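Argininosuccinate lyase (Chelativorans sp., PDB 6RXA) is a carbon–nitrogen lyase of the aspartase/fumarase superfamily, known as EDDS lyase, and probably splits argininosuccinate into fumarate and L-arginine. Local coordinates at residues 250-255 with 336-341; 290-295 with 343-348. The protein carries 2 engineered substitutions. One frame throughout, in Å; residues are numbered along the deposited sequence. Where two conformers were deposited one is given.

Contact 1: 250-255 with 336-341; sequences SGLSRL and IAATHA
L252 reaches across from helix 236-262 to A338 and T339 on helix 329-348, meeting a mostly backbone surface. In the close part of the contact L252 CD1 lies 3.8 Å from A338 O and equally near T339 CA, so this methyl rests against main chain at the junction of two residues. Carrying CG on the far side of CB from its own N (chi1 -178°), L252 extends outward to bridge backbones whose nearest CA atoms, those of L252 and T339, are 7.7 Å apart. The other branch packs more loosely: L252 CD2 stands 4.4 Å from A338 CB. T339 offers its hydroxyl at the margin, T339 OG1 lying 4.1 Å from L252 CD1, but that oxygen is hydrogen-bonded to L335 O one turn earlier in its helix. Solvent is approached on the far flank of helix 329-348, where H340 is directed away, partly exposed, and bonded through ND1 to E24. On the opposite flank of helix 236-262, R254 is held by backbone carbonyls of the second subunit. With no hydrogen bond between the two segments, their buried contact rests on van der Waals packing and, probably, on exclusion of water.

Contact 2: 290-295 with 343-348; sequences MSLERS and TGVVRT. Engineered in segment 290-295: M290 (natural residue Asp).
S291 and V345 mark the closest backbone approach, their CA atoms 7.9 Å apart, between two helical segments that run roughly antiparallel: the first turns of helix 290-301 and the last turns of helix 329-348. V345 points toward segment 290-295, and its two methyls meet S291 and L292 between them. V345 CG2 lies 3.7 Å from S291 OG, whose hydroxyl is hydrogen-bonded to F276 O in a flanking loop, so the valine covers a polar atom already satisfied. V345 CG1 meets L292 CD2 at 3.9 Å, and CG2 also comes near that methyl. The leucine starts off to one side; placing CG opposite its carbonyl carbon (chi1 -55°) and extending from there brings CD2 over to the valine. Each segment also ties a hydroxyl back to its own helix: S295 OG donates to S291 O over 2.8 Å, and T348 OG1 to G344 O over 2.7 Å. S291 O and G344 O also accept the backbone N-H of S295 and T348 respectively, from the opposite face of the carbonyl plane. Away from V345, R294 makes a cation-pi contact with Y26. This is helix-on-helix packing of the largely helical aspartase/fumarase fold, in which R294 and Y26 belong to a fumarate site, unoccupied here.

In the fold
Followed from the N terminus, the chain passes 250-255, 290-295, 336-341 and 343-348 in turn, so the two contacts cross rather than nest. Contact 1 closes a loop of 80 intervening residues and contact 2 one of 47, both ending on helix 329-348. That helix therefore meets helix 236-262 midway along its length and helix 290-301 near its C-terminal end. The contacts, with centres about 8 Å apart, also touch directly: S295 packs against L252, A338 and A341, while L255 meets V346. Three helices thus share one buried core, with helix 20-31, which carries Y26, lying against helices 290-301 and 329-348, and other subunits bordering helices 236-262 and 290-301.

Contact 1: 250-255 with 336-341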
loop_
_atom_site.group_PDB
_atom_site.type_symbol
_atom_site.label_atom_id
_atom_site.label_comp_id
_atom_site.label_asym_id
_atom_site.label_seq_id
_atom_site.Cartn_x
_atom_site.Cartn_y
_atom_site.Cartn_z
ATOM N N SER A 250 1.860 13.905 3.336
ATOM C CA SER A 250 0.745 14.096 2.414
ATOM C C SER A 250 0.241 15.534 2.475
ATOM O O SER A 250 -0.150 16.095 1.443
ATOM C CB SER A 250 -0.391 13.089 2.651
ATOM O OG SER A 250 -1.227 13.478 3.728
ATOM N N GLY A 251 0.283 16.162 3.653
ATOM C CA GLY A 251 -0.118 17.555 3.733
ATOM C C GLY A 251 0.899 18.468 3.092
ATOM O O GLY A 251 0.545 19.512 2.533
ATOM N N LEU A 252 2.175 18.084 3.172
ATOM C CA LEU A 252 3.246 18.804 2.493
ATOM C C LEU A 252 3.118 18.675 0.980
ATOM O O LEU A 252 3.269 19.671 0.259
ATOM C CB LEU A 252 4.587 18.298 3.041
ATOM C CG LEU A 252 5.831 18.969 2.470
ATOM C CD1 LEU A 252 6.978 18.994 3.464
ATOM C CD2 LEU A 252 6.272 18.281 1.200
ATOM N N SER A 253 2.784 17.484 0.478
ATOM C CA SER A 253 2.484 17.328 -0.942
ATOM C C SER A 253 1.335 18.235 -1.374
ATOM O O SER A 253 1.382 18.844 -2.449
ATOM C CB SER A 253 2.157 15.865 -1.245
ATOM O OG SER A 253 1.698 15.740 -2.577
ATOM N N ARG A 254 0.292 18.330 -0.556
ATOM C CA ARG A 254 -0.861 19.143 -0.921
ATOM C C ARG A 254 -0.501 20.620 -1.009
ATOM O O ARG A 254 -0.951 21.321 -1.926
ATOM C CB ARG A 254 -1.986 18.897 0.088
ATOM C CG ARG A 254 -2.587 17.510 -0.069
ATOM C CD ARG A 254 -3.501 17.110 1.081
ATOM N NE ARG A 254 -4.785 17.766 0.983
ATOM C CZ ARG A 254 -5.691 17.756 1.951
ATOM N NH1 ARG A 254 -5.406 17.140 3.114
ATOM N NH2 ARG A 254 -6.874 18.351 1.740
ATOM N N LEU A 255 0.320 21.113 -0.081
ATOM C CA LEU A 255 0.778 22.494 -0.177
ATOM C C LEU A 255 1.669 22.688 -1.394
ATOM O O LEU A 255 1.545 23.690 -2.103
ATOM C CB LEU A 255 1.536 22.904 1.082
ATOM C CG LEU A 255 2.102 24.321 1.039
ATOM C CD1 LEU A 255 1.002 25.364 0.882
ATOM C CD2 LEU A 255 2.920 24.613 2.295
ATOM N N ILE A 336 13.155 14.945 5.793
ATOM C CA ILE A 336 13.792 16.156 6.296
ATOM C C ILE A 336 14.136 17.087 5.143
ATOM O O ILE A 336 13.927 18.302 5.221
ATOM C CB ILE A 336 15.026 15.800 7.152
ATOM C CG1 ILE A 336 14.627 15.000 8.403
ATOM C CG2 ILE A 336 15.768 17.077 7.521
ATOM C CD1 ILE A 336 13.817 15.756 9.429
ATOM N N ALA A 337 14.656 16.535 4.047
ATOM C CA ALA A 337 14.988 17.345 2.882
ATOM C C ALA A 337 13.751 18.042 2.328
ATOM O O ALA A 337 13.791 19.236 2.018
ATOM C CB ALA A 337 15.648 16.470 1.821
ATOM N N ALA A 338 12.643 17.307 2.198
ATOM C CA ALA A 338 11.419 17.906 1.687
ATOM C C ALA A 338 10.883 18.955 2.643
ATOM O O ALA A 338 10.388 20.005 2.204
ATOM C CB ALA A 338 10.374 16.822 1.459
ATOM N N THR A 339 10.947 18.690 3.950
ATOM C CA THR A 339 10.452 19.666 4.920
ATOM C C THR A 339 11.271 20.945 4.881
ATOM O O THR A 339 10.717 22.048 4.918
ATOM C CB THR A 339 10.455 19.061 6.325
ATOM O OG1 THR A 339 9.633 17.885 6.344
ATOM C CG2 THR A 339 9.910 20.044 7.334
ATOM N N HIS A 340 12.600 20.819 4.829
ATOM C CA HIS A 340 13.460 21.985 4.703
ATOM C C HIS A 340 13.199 22.728 3.403
ATOM O O HIS A 340 13.094 23.959 3.387
ATOM C CB HIS A 340 14.918 21.543 4.774
ATOM C CG HIS A 340 15.366 21.154 6.144
ATOM N ND1 HIS A 340 16.531 20.451 6.370
ATOM C CD2 HIS A 340 14.828 21.390 7.364
ATOM C CE1 HIS A 340 16.690 20.270 7.669
ATOM N NE2 HIS A 340 15.669 20.831 8.295
ATOM N N ALA A 341 13.058 21.996 2.295
ATOM C CA ALA A 341 12.794 22.647 1.015
ATOM C C ALA A 341 11.499 23.450 1.069
ATOM O O ALA A 341 11.444 24.598 0.617
ATOM C CB ALA A 341 12.738 21.601 -0.102
#

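Contact 2: 290-295 with 343-348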
loop_
_atom_site.group_PDB
_atom_site.type_symbol
_atom_site.label_atom_id
_atom_site.label_comp_id
_atom_site.label_asym_id
_atom_site.label_seq_id
_atom_site.Cartn_x
_atom_site.Cartn_y
_atom_site.Cartn_z
ATOM N N MET A 290 10.985 22.430 -9.556
ATOM C CA MET A 290 11.669 21.195 -9.202
ATOM C C MET A 290 11.671 20.958 -7.698
ATOM O O MET A 290 11.598 19.802 -7.258
ATOM C CB MET A 290 13.090 21.267 -9.756
ATOM C CG MET A 290 13.867 19.996 -9.618
ATOM S SD MET A 290 13.127 18.597 -10.478
ATOM C CE MET A 290 14.607 17.827 -11.154
ATOM N N SER A 291 11.740 22.024 -6.897
ATOM C CA SER A 291 11.670 21.877 -5.451
ATOM C C SER A 291 10.339 21.271 -5.044
ATOM O O SER A 291 10.280 20.388 -4.178
ATOM C CB SER A 291 11.859 23.237 -4.782
ATOM O OG SER A 291 10.947 24.205 -5.286
ATOM N N LEU A 292 9.253 21.740 -5.665
ATOM C CA LEU A 292 7.925 21.232 -5.333
ATOM C C LEU A 292 7.765 19.783 -5.765
ATOM O O LEU A 292 7.242 18.957 -5.005
ATOM C CB LEU A 292 6.875 22.114 -6.011
ATOM C CG LEU A 292 6.925 23.621 -5.741
ATOM C CD1 LEU A 292 5.809 24.361 -6.489
ATOM C CD2 LEU A 292 6.901 23.914 -4.250
ATOM N N GLU A 293 8.209 19.449 -6.979
ATOM C CA GLU A 293 7.987 18.097 -7.478
ATOM C C GLU A 293 8.822 17.075 -6.723
ATOM O O GLU A 293 8.337 15.977 -6.425
ATOM C CB GLU A 293 8.214 18.029 -8.984
ATOM C CG GLU A 293 7.092 18.757 -9.740
ATOM C CD GLU A 293 6.932 18.322 -11.170
ATOM O OE1 GLU A 293 5.835 18.577 -11.732
ATOM O OE2 GLU A 293 7.906 17.778 -11.748
ATOM N N ARG A 294 10.077 17.404 -6.403
ATOM C CA ARG A 294 10.872 16.460 -5.622
ATOM C C ARG A 294 10.375 16.359 -4.183
ATOM O O ARG A 294 10.558 15.320 -3.542
ATOM C CB ARG A 294 12.352 16.835 -5.671
ATOM C CG ARG A 294 12.983 16.508 -7.014
ATOM C CD ARG A 294 14.398 17.017 -7.084
ATOM N NE ARG A 294 15.104 16.531 -8.266
ATOM C CZ ARG A 294 15.765 15.377 -8.326
ATOM N NH1 ARG A 294 15.806 14.564 -7.278
ATOM N NH2 ARG A 294 16.383 15.035 -9.446
ATOM N N SER A 295 9.751 17.414 -3.652
ATOM C CA SER A 295 9.135 17.301 -2.334
ATOM C C SER A 295 7.941 16.349 -2.373
ATOM O O SER A 295 7.784 15.495 -1.489
ATOM C CB SER A 295 8.739 18.691 -1.817
ATOM O OG SER A 295 9.899 19.478 -1.532
ATOM N N THR A 343 9.977 24.607 3.710
ATOM C CA THR A 343 10.190 25.736 4.614
ATOM C C THR A 343 10.745 26.925 3.842
ATOM O O THR A 343 10.240 28.048 3.956
ATOM C CB THR A 343 11.153 25.321 5.736
ATOM O OG1 THR A 343 10.583 24.240 6.493
ATOM C CG2 THR A 343 11.472 26.487 6.692
ATOM N N GLY A 344 11.767 26.682 3.012
ATOM C CA GLY A 344 12.346 27.756 2.221
ATOM C C GLY A 344 11.430 28.247 1.112
ATOM O O GLY A 344 11.376 29.444 0.830
ATOM N N VAL A 345 10.700 27.329 0.469
ATOM C CA VAL A 345 9.714 27.727 -0.537
ATOM C C VAL A 345 8.721 28.720 0.054
ATOM O O VAL A 345 8.398 29.751 -0.554
ATOM C CB VAL A 345 8.994 26.491 -1.106
ATOM C CG1 VAL A 345 7.719 26.924 -1.835
ATOM C CG2 VAL A 345 9.898 25.731 -2.040
ATOM N N VAL A 346 8.175 28.388 1.227
ATOM C CA VAL A 346 7.166 29.242 1.848
ATOM C C VAL A 346 7.778 30.575 2.249
ATOM O O VAL A 346 7.241 31.649 1.943
ATOM C CB VAL A 346 6.508 28.523 3.044
ATOM C CG1 VAL A 346 5.717 29.515 3.886
ATOM C CG2 VAL A 346 5.639 27.361 2.566
ATOM N N ARG A 347 8.937 30.537 2.904
ATOM C CA ARG A 347 9.569 31.774 3.338
ATOM C C ARG A 347 9.788 32.724 2.169
ATOM O O ARG A 347 9.557 33.940 2.287
ATOM C CB ARG A 347 10.894 31.454 4.027
ATOM C CG ARG A 347 11.668 32.708 4.421
ATOM C CD ARG A 347 12.985 32.367 5.112
ATOM N NE ARG A 347 13.934 31.703 4.222
ATOM C CZ ARG A 347 14.245 30.411 4.272
ATOM N NH1 ARG A 347 13.692 29.598 5.165
ATOM N NH2 ARG A 347 15.130 29.929 3.412
ATOM N N THR A 348 10.236 32.192 1.034
ATOM C CA THR A 348 10.681 33.032 -0.066
ATOM C C THR A 348 9.656 33.188 -1.180
ATOM O O THR A 348 9.966 33.840 -2.184
ATOM C CB THR A 348 11.993 32.494 -0.661
ATOM O OG1 THR A 348 11.807 31.190 -1.223
ATOM C CG2 THR A 348 13.061 32.413 0.405
#